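Long-range contacts in chitin elicitor-binding protein (Oryza sativa subsp. japonica, PDB 5JCE), which binds chitin oligosaccharides as a plant receptor and helps pass on the fungal elicitor signal that switches on defence responses: residues T11-A16 with L209-D214; G44-P49 with T63-F68; P83-Q88 with Q126-P131. All coordinates share one frame; numbering follows the deposited sequence.

Interaction 1: T11-A16 with L209-D214; sequences TTCKSA and LMLLPD
Lys14 lays the aliphatic part of its chain along the backbone of Leu209 to Leu211. With CG anti to the backbone N (chi1 -165°) the chain leaves strand 12-20 toward the loop, and a bend at chi2 carries it on past the Leu209 carbonyl. This run is the closely packed part: Lys14 CB lies 3.6 Å and CD 3.5 Å from Leu209 O, and beside it Leu209 sets CD2 3.8 Å from Cys13 C, over the strand backbone. The looser side is the far end of the lysine, a partly exposed residue. Its ammonium group makes a weak hydrogen bond, NZ to Leu211 O at 3.5 Å, and NZ also comes near Leu212 CD2, so the charge is only lightly held by this loop. Buried Leu211 makes a long contact as well, CD1 standing 4.4 Å from Cys13 SG. Met210, between Leu209 and Leu211, is the centre of an inverse gamma turn; its side chain touches Ile200. Strand 12-20 runs between strands 63-72 and 144-150, and the loop 209-214, between strands 188-194 and 217-220, packs against it, with Pro213 touching Lys65 and Met145.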
ATOM      1  N   THR A  11     -13.457   6.303   4.507  1.00 48.58           N
ATOM      2  CA  THR A  11     -12.501   5.365   5.045  1.00 46.32           C
ATOM      3  C   THR A  11     -11.204   5.310   4.254  1.00 51.57           C
ATOM      4  O   THR A  11     -11.209   5.300   3.056  1.00 45.45           O
ATOM      5  CB  THR A  11     -13.108   3.967   5.083  1.00 56.07           C
ATOM      6  OG1 THR A  11     -14.267   3.978   5.902  1.00 55.35           O
ATOM      7  CG2 THR A  11     -12.154   3.004   5.655  1.00 47.87           C
ATOM      8  N   THR A  12     -10.094   5.358   4.964  1.00 48.72           N
ATOM      9  CA  THR A  12      -8.805   5.350   4.341  1.00 42.95           C
ATOM     10  C   THR A  12      -8.104   4.071   4.625  1.00 49.34           C
ATOM     11  O   THR A  12      -8.302   3.438   5.620  1.00 48.52           O
ATOM     12  CB  THR A  12      -7.928   6.534   4.698  1.00 45.00           C
ATOM     13  OG1 THR A  12      -7.764   6.586   6.100  1.00 57.93           O
ATOM     14  CG2 THR A  12      -8.544   7.777   4.236  1.00 41.75           C
ATOM     15  N   CYS A  13      -7.267   3.724   3.680  1.00 30.00           N
ATOM     16  CA  CYS A  13      -6.571   2.488   3.623  1.00 30.00           C
ATOM     17  C   CYS A  13      -5.215   2.638   3.034  1.00 30.00           C
ATOM     18  O   CYS A  13      -4.880   3.662   2.528  1.00 30.00           O
ATOM     19  CB  CYS A  13      -7.342   1.722   2.585  1.00 20.00           C
ATOM     20  SG  CYS A  13      -7.529   0.056   2.968  1.00 20.00           S
ATOM     21  N   LYS A  14      -4.442   1.573   3.089  1.00 53.81           N
ATOM     22  CA  LYS A  14      -3.151   1.545   2.460  1.00 45.62           C
ATOM     23  C   LYS A  14      -3.265   0.567   1.320  1.00 43.50           C
ATOM     24  O   LYS A  14      -3.649  -0.538   1.504  1.00 48.45           O
ATOM     25  CB  LYS A  14      -2.077   1.073   3.413  1.00 46.91           C
ATOM     26  CG  LYS A  14      -0.684   1.369   2.920  1.00 48.52           C
ATOM     27  CD  LYS A  14       0.171   0.135   3.033  1.00 50.88           C
ATOM     28  CE  LYS A  14       1.633   0.457   3.225  1.00 62.62           C
ATOM     29  NZ  LYS A  14       2.476  -0.759   3.187  1.00 56.15           N
ATOM     30  N   SER A  15      -2.933   0.999   0.127  1.00 43.72           N
ATOM     31  CA  SER A  15      -2.968   0.165  -1.072  1.00 44.38           C
ATOM     32  C   SER A  15      -1.700   0.402  -1.878  1.00 44.37           C
ATOM     33  O   SER A  15      -0.812   1.142  -1.431  1.00 43.85           O
ATOM     34  CB  SER A  15      -4.198   0.472  -1.928  1.00 43.69           C
ATOM     35  OG  SER A  15      -5.347  -0.194  -1.446  1.00 50.89           O
ATOM     36  N   ALA A  16      -1.621  -0.187  -3.072  1.00 41.21           N
ATOM     37  CA  ALA A  16      -0.409  -0.040  -3.878  1.00 41.93           C
ATOM     38  C   ALA A  16      -0.623  -0.297  -5.355  1.00 39.28           C
ATOM     39  O   ALA A  16      -1.591  -0.930  -5.764  1.00 39.84           O
ATOM     40  CB  ALA A  16       0.683  -0.963  -3.355  1.00 41.31           C
ATOM     41  N   LEU A 209      -3.398   1.205   8.028  1.00 49.54           N
ATOM     42  CA  LEU A 209      -2.222   1.542   7.240  1.00 47.09           C
ATOM     43  C   LEU A 209      -1.086   0.531   7.394  1.00 46.58           C
ATOM     44  O   LEU A 209      -0.269   0.387   6.497  1.00 53.28           O
ATOM     45  CB  LEU A 209      -1.741   2.936   7.613  1.00 46.73           C
ATOM     46  CG  LEU A 209      -2.815   4.030   7.470  1.00 51.78           C
ATOM     47  CD1 LEU A 209      -2.248   5.364   7.920  1.00 45.12           C
ATOM     48  CD2 LEU A 209      -3.404   4.113   6.047  1.00 45.26           C
ATOM     49  N   MET A 210      -1.018  -0.164   8.520  1.00 46.61           N
ATOM     50  CA  MET A 210      -0.004  -1.198   8.669  1.00 53.14           C
ATOM     51  C   MET A 210      -0.493  -2.510   8.063  1.00 50.26           C
ATOM     52  O   MET A 210      -0.818  -3.458   8.774  1.00 49.46           O
ATOM     53  CB  MET A 210       0.384  -1.397  10.131  1.00 52.63           C
ATOM     54  CG  MET A 210       1.121  -0.211  10.735  1.00 58.33           C
ATOM     55  SD  MET A 210       2.384   0.483   9.642  1.00 73.16           S
ATOM     56  CE  MET A 210       1.566   1.981   9.106  1.00 55.25           C
ATOM     57  N   LEU A 211      -0.554  -2.536   6.737  1.00 46.41           N
ATOM     58  CA  LEU A 211      -0.958  -3.713   5.993  1.00 47.87           C
ATOM     59  C   LEU A 211       0.255  -4.106   5.186  1.00 47.47           C
ATOM     60  O   LEU A 211       0.561  -3.484   4.174  1.00 43.85           O
ATOM     61  CB  LEU A 211      -2.167  -3.438   5.093  1.00 46.76           C
ATOM     62  CG  LEU A 211      -3.407  -2.800   5.736  1.00 48.52           C
ATOM     63  CD1 LEU A 211      -4.489  -2.590   4.691  1.00 49.46           C
ATOM     64  CD2 LEU A 211      -3.944  -3.614   6.921  1.00 44.46           C
ATOM     65  N   LEU A 212       0.969  -5.116   5.675  1.00 48.09           N
ATOM     66  CA  LEU A 212       2.222  -5.512   5.080  1.00 39.60           C
ATOM     67  C   LEU A 212       2.152  -6.953   4.620  1.00 44.84           C
ATOM     68  O   LEU A 212       1.985  -7.859   5.437  1.00 48.36           O
ATOM     69  CB  LEU A 212       3.363  -5.305   6.079  1.00 45.19           C
ATOM     70  CG  LEU A 212       3.625  -3.848   6.492  1.00 49.35           C
ATOM     71  CD1 LEU A 212       4.506  -3.794   7.720  1.00 47.28           C
ATOM     72  CD2 LEU A 212       4.250  -3.032   5.346  1.00 42.75           C
ATOM     73  N   PRO A 213       2.256  -7.180   3.302  1.00 41.79           N
ATOM     74  CA  PRO A 213       2.373  -8.566   2.830  1.00 44.24           C
ATOM     75  C   PRO A 213       3.723  -9.170   3.203  1.00 46.63           C
ATOM     76  O   PRO A 213       4.536  -8.534   3.890  1.00 48.88           O
ATOM     77  CB  PRO A 213       2.222  -8.442   1.312  1.00 42.00           C
ATOM     78  CG  PRO A 213       2.620  -7.076   1.003  1.00 43.61           C
ATOM     79  CD  PRO A 213       2.232  -6.220   2.194  1.00 38.67           C
ATOM     80  N   ASP A 214       3.964 -10.392   2.754  1.00 46.01           N
ATOM     81  CA  ASP A 214       5.142 -11.110   3.188  1.00 47.93           C
ATOM     82  C   ASP A 214       6.425 -10.488   2.654  1.00 46.55           C
ATOM     83  O   ASP A 214       6.478 -10.018   1.521  1.00 46.42           O
ATOM     84  CB  ASP A 214       5.054 -12.575   2.763  1.00 53.16           C
ATOM     85  CG  ASP A 214       6.319 -13.341   3.090  1.00 53.20           C
ATOM     86  OD1 ASP A 214       6.539 -13.656   4.286  1.00 54.43           O
ATOM     87  OD2 ASP A 214       7.115 -13.572   2.150  1.00 53.35           O
TER

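Interaction 2: G44-P49 with T63-F68; sequences GANGLP and TVKIPF
A Schellman motif closes helix 39-45 with Gly47 at the C-prime position, and just before this glycine Asn46 and Ala45 meet strand 63-72. The amide of Asn46 grips the backbone of Lys65 with both of its polar atoms. Asn46 OD1 accepts from Lys65 N at 2.9 Å, in the carbonyl plane and on a lone pair, while Asn46 ND2 donates to Lys65 O at 2.8 Å, again at a lone pair, with the acceptor tilted 24° from the plane of the amide. The two bonds fix the rotation of the side-chain amide and assign its oxygen and nitrogen. They also take the place of a neighbouring strand for this one residue, since Val64 and Ile66 on either side of it make their backbone bonds to Tyr19 and Ile17 of strand 12-20. CG of Asn46 stands anti to its carbonyl carbon (chi1 -74°), which directs the amide at the strand. ND2 has a second acceptor, Leu42 O, in the helix, and the Asn46 side chain crosses that of Val64 at about a right angle, ND2 beside CG1.

The side chain of Lys65 returns along the contact in the opposite direction to Asn46. It runs nearly extended until a bend at chi4 (-76°) turns NZ to Ala45 O, 3.3 Å away, in the carbonyl plane and on a lone pair. A positive charge at a helix C-terminal end is probably favoured by the carbonyls gathered there. The apolar counterpart is Ala45 CB, 3.7 Å from CG of the Pro67 ring. Apart from two short strands, strand 12-20, helices 27-34 and 39-45 and strand 63-72 come in the order beta-alpha-alpha-beta, with the two strands antiparallel, consistent with a LysM-type fold.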
ATOM      1  N   GLY A  44      11.016  -0.460   2.169  1.00 42.19           N
ATOM      2  CA  GLY A  44      10.399  -1.530   2.931  1.00 36.06           C
ATOM      3  C   GLY A  44       9.200  -2.171   2.258  1.00 37.53           C
ATOM      4  O   GLY A  44       8.921  -3.342   2.467  1.00 40.60           O
ATOM      5  N   ALA A  45       8.468  -1.398   1.465  1.00 42.58           N
ATOM      6  CA  ALA A  45       7.326  -1.920   0.720  1.00 41.07           C
ATOM      7  C   ALA A  45       7.787  -2.883  -0.358  1.00 46.47           C
ATOM      8  O   ALA A  45       6.991  -3.676  -0.864  1.00 48.15           O
ATOM      9  CB  ALA A  45       6.526  -0.788   0.097  1.00 36.99           C
ATOM     10  N   ASN A  46       9.071  -2.806  -0.716  1.00 43.26           N
ATOM     11  CA  ASN A  46       9.642  -3.734  -1.689  1.00 42.89           C
ATOM     12  C   ASN A  46      10.660  -4.703  -1.070  1.00 43.45           C
ATOM     13  O   ASN A  46      11.242  -5.511  -1.768  1.00 42.10           O
ATOM     14  CB  ASN A  46      10.293  -2.958  -2.830  1.00 42.55           C
ATOM     15  CG  ASN A  46       9.272  -2.336  -3.764  1.00 43.55           C
ATOM     16  OD1 ASN A  46       8.714  -3.011  -4.641  1.00 36.75           O
ATOM     17  ND2 ASN A  46       9.010  -1.039  -3.572  1.00 44.64           N
ATOM     18  N   GLY A  47      10.882  -4.599   0.238  1.00 45.16           N
ATOM     19  CA  GLY A  47      11.825  -5.460   0.927  1.00 40.49           C
ATOM     20  C   GLY A  47      13.290  -5.175   0.628  1.00 43.44           C
ATOM     21  O   GLY A  47      14.120  -6.076   0.612  1.00 40.25           O
ATOM     22  N   LEU A  48      13.629  -3.925   0.365  1.00 40.28           N
ATOM     23  CA  LEU A  48      15.037  -3.579   0.244  1.00 39.89           C
ATOM     24  C   LEU A  48      15.554  -3.425   1.664  1.00 38.12           C
ATOM     25  O   LEU A  48      14.754  -3.280   2.580  1.00 43.19           O
ATOM     26  CB  LEU A  48      15.238  -2.313  -0.585  1.00 42.72           C
ATOM     27  CG  LEU A  48      15.412  -2.568  -2.081  1.00 40.36           C
ATOM     28  CD1 LEU A  48      14.072  -2.897  -2.715  1.00 40.71           C
ATOM     29  CD2 LEU A  48      16.045  -1.366  -2.764  1.00 43.80           C
ATOM     30  N   PRO A  49      16.880  -3.500   1.861  1.00 40.14           N
ATOM     31  CA  PRO A  49      17.404  -3.445   3.229  1.00 40.58           C
ATOM     32  C   PRO A  49      17.295  -2.037   3.840  1.00 42.25           C
ATOM     33  O   PRO A  49      17.335  -1.039   3.120  1.00 39.69           O
ATOM     34  CB  PRO A  49      18.875  -3.850   3.061  1.00 40.06           C
ATOM     35  CG  PRO A  49      18.962  -4.498   1.706  1.00 38.89           C
ATOM     36  CD  PRO A  49      17.953  -3.760   0.884  1.00 43.09           C
ATOM     37  N   THR A  63       9.628  -3.562 -12.230  1.00 42.39           N
ATOM     38  CA  THR A  63       8.397  -3.243 -11.534  1.00 45.24           C
ATOM     39  C   THR A  63       8.674  -2.888 -10.076  1.00 48.42           C
ATOM     40  O   THR A  63       9.378  -3.604  -9.374  1.00 53.34           O
ATOM     41  CB  THR A  63       7.369  -4.415 -11.584  1.00 49.24           C
ATOM     42  OG1 THR A  63       7.966  -5.610 -11.079  1.00 55.55           O
ATOM     43  CG2 THR A  63       6.859  -4.661 -12.996  1.00 42.43           C
ATOM     44  N   VAL A  64       8.124  -1.770  -9.620  1.00 47.45           N
ATOM     45  CA  VAL A  64       8.250  -1.407  -8.227  1.00 42.00           C
ATOM     46  C   VAL A  64       6.868  -1.223  -7.587  1.00 46.72           C
ATOM     47  O   VAL A  64       5.961  -0.601  -8.149  1.00 42.63           O
ATOM     48  CB  VAL A  64       9.095  -0.142  -8.057  1.00 39.09           C
ATOM     49  CG1 VAL A  64       9.099   0.299  -6.602  1.00 42.86           C
ATOM     50  CG2 VAL A  64      10.520  -0.413  -8.499  1.00 43.65           C
ATOM     51  N   LYS A  65       6.725  -1.826  -6.414  1.00 45.16           N
ATOM     52  CA  LYS A  65       5.540  -1.735  -5.590  1.00 42.57           C
ATOM     53  C   LYS A  65       5.528  -0.341  -4.949  1.00 46.60           C
ATOM     54  O   LYS A  65       6.481   0.044  -4.268  1.00 40.96           O
ATOM     55  CB  LYS A  65       5.589  -2.866  -4.557  1.00 44.86           C
ATOM     56  CG  LYS A  65       4.300  -3.270  -3.904  1.00 54.78           C
ATOM     57  CD  LYS A  65       4.496  -4.528  -3.047  1.00 63.46           C
ATOM     58  CE  LYS A  65       3.456  -4.587  -1.893  1.00 68.45           C
ATOM     59  NZ  LYS A  65       3.726  -3.650  -0.737  1.00 53.83           N
ATOM     60  N   ILE A  66       4.476   0.436  -5.205  1.00 47.53           N
ATOM     61  CA  ILE A  66       4.405   1.812  -4.702  1.00 40.30           C
ATOM     62  C   ILE A  66       3.179   2.022  -3.818  1.00 41.76           C
ATOM     63  O   ILE A  66       2.058   2.138  -4.317  1.00 40.90           O
ATOM     64  CB  ILE A  66       4.381   2.829  -5.838  1.00 39.48           C
ATOM     65  CG1 ILE A  66       5.697   2.778  -6.593  1.00 44.71           C
ATOM     66  CG2 ILE A  66       4.189   4.235  -5.279  1.00 43.93           C
ATOM     67  CD1 ILE A  66       5.804   3.782  -7.667  1.00 46.93           C
ATOM     68  N   PRO A  67       3.389   2.055  -2.493  1.00 38.84           N
ATOM     69  CA  PRO A  67       2.249   2.157  -1.581  1.00 42.40           C
ATOM     70  C   PRO A  67       1.706   3.586  -1.525  1.00 42.98           C
ATOM     71  O   PRO A  67       2.440   4.539  -1.796  1.00 45.22           O
ATOM     72  CB  PRO A  67       2.843   1.729  -0.234  1.00 43.28           C
ATOM     73  CG  PRO A  67       4.266   2.152  -0.325  1.00 44.57           C
ATOM     74  CD  PRO A  67       4.672   1.984  -1.772  1.00 40.47           C
ATOM     75  N   PHE A  68       0.436   3.718  -1.199  1.00 45.19           N
ATOM     76  CA  PHE A  68      -0.226   5.002  -1.060  1.00 46.39           C
ATOM     77  C   PHE A  68      -1.502   4.899  -0.227  1.00 42.27           C
ATOM     78  O   PHE A  68      -2.033   3.840  -0.035  1.00 42.42           O
ATOM     79  CB  PHE A  68      -0.533   5.590  -2.418  1.00 46.14           C
ATOM     80  CG  PHE A  68      -1.426   4.746  -3.240  1.00 44.02           C
ATOM     81  CD1 PHE A  68      -2.770   4.755  -3.034  1.00 42.29           C
ATOM     82  CD2 PHE A  68      -0.915   3.950  -4.202  1.00 39.17           C
ATOM     83  CE1 PHE A  68      -3.597   3.985  -3.786  1.00 44.17           C
ATOM     84  CE2 PHE A  68      -1.726   3.178  -4.963  1.00 43.57           C
ATOM     85  CZ  PHE A  68      -3.074   3.196  -4.761  1.00 43.00           C
TER

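Interaction 3: P83-Q88 with Q126-P131; sequences PIYVVQ and QTLWIP. With NAG (2-acetamido-2-deoxy-beta-D-glucopyranose), chain C; NAG (2-acetamido-2-deoxy-beta-D-glucopyranose), chain B.
Ile84 and Thr127 stand on the same side of a two-stranded antiparallel ribbon and cross obliquely, Ile84 CG2 resting 3.9 Å from Thr127 CB. Next to them the side chains of Val86 and Thr127 lie side by side, pointing the same way, with their CG2 methyls in contact. Thr127 turns its OG1 (chi1 60°) out to the sugars, 2.6 Å from O3 of the chain B NAG and 3.0 Å from O5 of the chain C NAG, and this one hydroxyl is hydrogen-bonded to two linked sugar units; Ile84 CD1 and Trp129 CB border the chain C sugar, and Asn114 also bonds to the glycan. Strands 84-86 and 127-129 are the two strands of this LysM domain, Tyr85 and Leu128 being its hydrogen-bonded pair. On the reverse side these two turn to helix 93-100; Tyr85 OH reaches Asp91, while Leu128 CD1 approaches the ring obliquely and packs 3.7 Å from Val87 CG2. Pro83, entered through a cis peptide bond, meets Ile130 at about a right angle, CG to CB 3.9 Å, and its carbonyl O accepts from Ile130 N at 2.9 Å while lying in the plane of the Trp129 indole, at its edge. Replacing the proline with an alanine would probably uncover that flank of Ile130 and, by favouring a trans peptide, disturb the carbonyl that Ile130 N relies on. Trp129 NE1 bonds to Ser79 O, and Pro131 CB lies 3.4 Å above one indole face.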
ATOM      1  N   PRO A  83      -1.290  10.782  -6.241  1.00 44.20           N
ATOM      2  CA  PRO A  83      -0.239  11.767  -6.492  1.00 44.92           C
ATOM      3  C   PRO A  83      -0.740  13.011  -7.217  1.00 47.49           C
ATOM      4  O   PRO A  83      -1.863  13.075  -7.730  1.00 44.10           O
ATOM      5  CB  PRO A  83       0.745  11.004  -7.369  1.00 43.51           C
ATOM      6  CG  PRO A  83      -0.101  10.069  -8.118  1.00 43.32           C
ATOM      7  CD  PRO A  83      -1.206   9.657  -7.185  1.00 45.31           C
ATOM      8  N   ILE A  84       0.130  14.007  -7.242  1.00 49.40           N
ATOM      9  CA  ILE A  84      -0.152  15.255  -7.902  1.00 51.75           C
ATOM     10  C   ILE A  84       0.804  15.442  -9.059  1.00 51.32           C
ATOM     11  O   ILE A  84       2.015  15.526  -8.875  1.00 57.31           O
ATOM     12  CB  ILE A  84      -0.044  16.447  -6.940  1.00 46.01           C
ATOM     13  CG1 ILE A  84      -1.222  16.416  -5.964  1.00 52.28           C
ATOM     14  CG2 ILE A  84      -0.062  17.744  -7.725  1.00 48.11           C
ATOM     15  CD1 ILE A  84      -1.130  17.431  -4.825  1.00 47.62           C
ATOM     16  N   TYR A  85       0.243  15.523 -10.254  1.00 50.67           N
ATOM     17  CA  TYR A  85       1.035  15.703 -11.450  1.00 50.65           C
ATOM     18  C   TYR A  85       0.981  17.157 -11.926  1.00 52.70           C
ATOM     19  O   TYR A  85      -0.086  17.760 -11.966  1.00 51.38           O
ATOM     20  CB  TYR A  85       0.540  14.753 -12.543  1.00 45.00           C
ATOM     21  CG  TYR A  85       1.382  14.814 -13.782  1.00 51.20           C
ATOM     22  CD1 TYR A  85       2.568  14.111 -13.868  1.00 47.88           C
ATOM     23  CD2 TYR A  85       1.001  15.596 -14.862  1.00 56.05           C
ATOM     24  CE1 TYR A  85       3.346  14.175 -14.986  1.00 49.60           C
ATOM     25  CE2 TYR A  85       1.775  15.661 -15.989  1.00 55.07           C
ATOM     26  CZ  TYR A  85       2.948  14.949 -16.045  1.00 50.11           C
ATOM     27  OH  TYR A  85       3.739  15.009 -17.169  1.00 57.66           O
ATOM     28  N   VAL A  86       2.144  17.713 -12.260  1.00 51.40           N
ATOM     29  CA  VAL A  86       2.253  19.052 -12.837  1.00 47.70           C
ATOM     30  C   VAL A  86       2.442  18.985 -14.350  1.00 56.06           C
ATOM     31  O   VAL A  86       3.432  18.429 -14.838  1.00 58.89           O
ATOM     32  CB  VAL A  86       3.435  19.848 -12.242  1.00 52.73           C
ATOM     33  CG1 VAL A  86       3.394  21.298 -12.733  1.00 50.30           C
ATOM     34  CG2 VAL A  86       3.416  19.789 -10.725  1.00 42.66           C
ATOM     35  N   VAL A  87       1.504  19.571 -15.085  1.00 57.40           N
ATOM     36  CA  VAL A  87       1.487  19.490 -16.540  1.00 58.77           C
ATOM     37  C   VAL A  87       2.686  20.179 -17.195  1.00 59.72           C
ATOM     38  O   VAL A  87       3.000  21.331 -16.893  1.00 60.72           O
ATOM     39  CB  VAL A  87       0.192  20.096 -17.086  1.00 57.63           C
ATOM     40  CG1 VAL A  87       0.241  20.202 -18.604  1.00 57.42           C
ATOM     41  CG2 VAL A  87      -0.995  19.268 -16.615  1.00 59.32           C
ATOM     42  N   GLN A  88       3.360  19.455 -18.084  1.00 63.89           N
ATOM     43  CA  GLN A  88       4.534  19.973 -18.780  1.00 64.35           C
ATOM     44  C   GLN A  88       4.113  20.510 -20.145  1.00 66.88           C
ATOM     45  O   GLN A  88       3.077  20.092 -20.667  1.00 65.62           O
ATOM     46  CB  GLN A  88       5.603  18.880 -18.926  1.00 63.98           C
ATOM     47  CG  GLN A  88       6.187  18.391 -17.607  1.00 56.98           C
ATOM     48  CD  GLN A  88       6.485  19.519 -16.639  1.00 66.59           C
ATOM     49  OE1 GLN A  88       7.271  20.422 -16.934  1.00 72.91           O
ATOM     50  NE2 GLN A  88       5.838  19.485 -15.475  1.00 64.04           N
ATOM     51  N   GLN A 126      -0.440  23.365 -14.637  1.00 55.46           N
ATOM     52  CA  GLN A 126      -1.671  23.009 -13.940  1.00 52.56           C
ATOM     53  C   GLN A 126      -1.449  21.725 -13.134  1.00 56.03           C
ATOM     54  O   GLN A 126      -0.775  20.801 -13.584  1.00 60.71           O
ATOM     55  CB  GLN A 126      -2.832  22.844 -14.924  1.00 49.90           C
ATOM     56  CG  GLN A 126      -4.179  22.579 -14.263  1.00 50.46           C
ATOM     57  CD  GLN A 126      -5.279  22.258 -15.270  1.00 52.01           C
ATOM     58  OE1 GLN A 126      -5.113  22.436 -16.483  1.00 48.10           O
ATOM     59  NE2 GLN A 126      -6.395  21.733 -14.770  1.00 45.63           N
ATOM     60  N   THR A 127      -1.997  21.659 -11.932  1.00 52.67           N
ATOM     61  CA  THR A 127      -1.791  20.470 -11.145  1.00 49.17           C
ATOM     62  C   THR A 127      -3.013  19.589 -11.193  1.00 52.19           C
ATOM     63  O   THR A 127      -4.153  20.060 -11.206  1.00 48.89           O
ATOM     64  CB  THR A 127      -1.438  20.782  -9.690  1.00 53.16           C
ATOM     65  OG1 THR A 127      -2.498  21.531  -9.080  1.00 60.03           O
ATOM     66  CG2 THR A 127      -0.133  21.556  -9.628  1.00 48.99           C
ATOM     67  N   LEU A 128      -2.730  18.292 -11.217  1.00 52.81           N
ATOM     68  CA  LEU A 128      -3.711  17.250 -11.432  1.00 44.46           C
ATOM     69  C   LEU A 128      -3.588  16.221 -10.349  1.00 47.86           C
ATOM     70  O   LEU A 128      -2.529  15.628 -10.153  1.00 49.87           O
ATOM     71  CB  LEU A 128      -3.499  16.577 -12.780  1.00 42.52           C
ATOM     72  CG  LEU A 128      -3.662  17.385 -14.052  1.00 51.58           C
ATOM     73  CD1 LEU A 128      -3.168  16.569 -15.237  1.00 50.20           C
ATOM     74  CD2 LEU A 128      -5.125  17.766 -14.207  1.00 47.75           C
ATOM     75  N   TRP A 129      -4.666  16.001  -9.635  1.00 46.60           N
ATOM     76  CA  TRP A 129      -4.730  14.826  -8.808  1.00 46.08           C
ATOM     77  C   TRP A 129      -4.876  13.579  -9.720  1.00 44.35           C
ATOM     78  O   TRP A 129      -5.664  13.566 -10.658  1.00 42.78           O
ATOM     79  CB  TRP A 129      -5.880  14.978  -7.819  1.00 45.44           C
ATOM     80  CG  TRP A 129      -6.321  13.732  -7.184  1.00 47.84           C
ATOM     81  CD1 TRP A 129      -5.540  12.682  -6.766  1.00 46.20           C
ATOM     82  CD2 TRP A 129      -7.664  13.390  -6.871  1.00 47.56           C
ATOM     83  NE1 TRP A 129      -6.333  11.698  -6.218  1.00 47.09           N
ATOM     84  CE2 TRP A 129      -7.641  12.107  -6.270  1.00 48.16           C
ATOM     85  CE3 TRP A 129      -8.892  14.038  -7.044  1.00 44.94           C
ATOM     86  CZ2 TRP A 129      -8.804  11.465  -5.838  1.00 47.49           C
ATOM     87  CZ3 TRP A 129     -10.045  13.396  -6.620  1.00 51.06           C
ATOM     88  CH2 TRP A 129      -9.996  12.119  -6.028  1.00 51.79           C
ATOM     89  N   ILE A 130      -4.093  12.546  -9.500  1.00 46.48           N
ATOM     90  CA  ILE A 130      -4.198  11.367 -10.320  1.00 43.96           C
ATOM     91  C   ILE A 130      -4.771  10.340  -9.419  1.00 44.61           C
ATOM     92  O   ILE A 130      -4.105   9.948  -8.510  1.00 47.71           O
ATOM     93  CB  ILE A 130      -2.814  10.888 -10.755  1.00 46.18           C
ATOM     94  CG1 ILE A 130      -2.108  11.955 -11.577  1.00 45.03           C
ATOM     95  CG2 ILE A 130      -2.905   9.600 -11.529  1.00 46.04           C
ATOM     96  CD1 ILE A 130      -2.931  12.504 -12.701  1.00 44.19           C
ATOM     97  N   PRO A 131      -6.047   9.882  -9.701  1.00 45.55           N
ATOM     98  CA  PRO A 131      -6.568   8.920  -8.734  1.00 47.16           C
ATOM     99  C   PRO A 131      -6.368   7.459  -9.059  1.00 49.59           C
ATOM    100  O   PRO A 131      -7.106   6.867  -9.792  1.00 50.98           O
ATOM    101  CB  PRO A 131      -8.038   9.254  -8.706  1.00 44.26           C
ATOM    102  CG  PRO A 131      -8.360   9.567 -10.095  1.00 45.59           C
ATOM    103  CD  PRO A 131      -7.121  10.033 -10.768  1.00 48.34           C
TER
HETATM  104  C1  NAG C   3      -5.658  22.394  -7.684  1.00 54.57           C
HETATM  105  C2  NAG C   3      -6.540  22.376  -8.902  1.00 50.33           C
HETATM  106  C3  NAG C   3      -7.459  21.194  -8.826  1.00 46.10           C
HETATM  107  C4  NAG C   3      -6.629  19.941  -8.766  1.00 50.77           C
HETATM  108  C5  NAG C   3      -5.851  20.007  -7.491  1.00 51.29           C
HETATM  109  C6  NAG C   3      -4.934  18.823  -7.366  1.00 57.53           C
HETATM  110  C7  NAG C   3      -6.768  24.644  -9.520  1.00 50.76           C
HETATM  111  C8  NAG C   3      -7.513  25.897  -9.371  1.00 53.24           C
HETATM  112  N2  NAG C   3      -7.253  23.605  -8.911  1.00 50.89           N
HETATM  113  O3  NAG C   3      -8.241  21.175  -9.978  1.00 48.75           O
HETATM  114  O4  NAG C   3      -7.448  18.785  -8.721  1.00 57.37           O
HETATM  115  O5  NAG C   3      -5.035  21.143  -7.567  1.00 55.19           O
HETATM  116  O6  NAG C   3      -3.880  19.196  -6.510  1.00 53.26           O
HETATM  117  O7  NAG C   3      -5.784  24.618 -10.185  1.00 59.30           O
HETATM  118  C1  NAG B   2      -2.912  25.834  -4.986  1.00 67.01           C
HETATM  119  C2  NAG B   2      -2.096  24.639  -5.451  1.00 66.94           C
HETATM  120  C3  NAG B   2      -2.645  24.038  -6.727  1.00 60.34           C
HETATM  121  C4  NAG B   2      -4.143  23.872  -6.655  1.00 58.62           C
HETATM  122  C5  NAG B   2      -4.751  25.191  -6.337  1.00 59.44           C
HETATM  123  C6  NAG B   2      -6.205  25.012  -6.077  1.00 56.34           C
HETATM  124  C7  NAG B   2       0.221  24.563  -4.785  1.00 64.91           C
HETATM  125  C8  NAG B   2       1.637  24.820  -5.149  1.00 57.85           C
HETATM  126  N2  NAG B   2      -0.698  24.964  -5.648  1.00 68.86           N
HETATM  127  O3  NAG B   2      -2.051  22.761  -6.851  1.00 62.99           O
HETATM  128  O4  NAG B   2      -4.685  23.428  -7.889  1.00 67.48           O
HETATM  129  O5  NAG B   2      -4.280  25.507  -5.067  1.00 63.69           O
HETATM  130  O6  NAG B   2      -6.233  24.996  -4.670  1.00 50.87           O
HETATM  131  O7  NAG B   2      -0.065  24.037  -3.748  1.00 59.63           O

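In the fold
Interactions 1 and 2 are buried and share a sheet: strands 12-20 and 63-72 are neighbours in it, and the two contacts touch where Lys14 CE packs on Pro67 and Ser15 O meets Phe68 N. Interaction 1 brings a distant loop onto the sheet mainly by van der Waals contact of a lysine chain and leucines with backbone atoms, with one weak bond; interaction 2, between elements near in sequence, relies on directed polar bonds to backbone atoms. Interaction 3 is peripheral, its centre about 20 Å from that of the chain, in a separate two-stranded sheet. There, regular strand pairing supplies the bonds, and residues of one face, such as Thr127, meet the glycan. Along the chain, 2 and 3 follow in series inside the loop closed by 1.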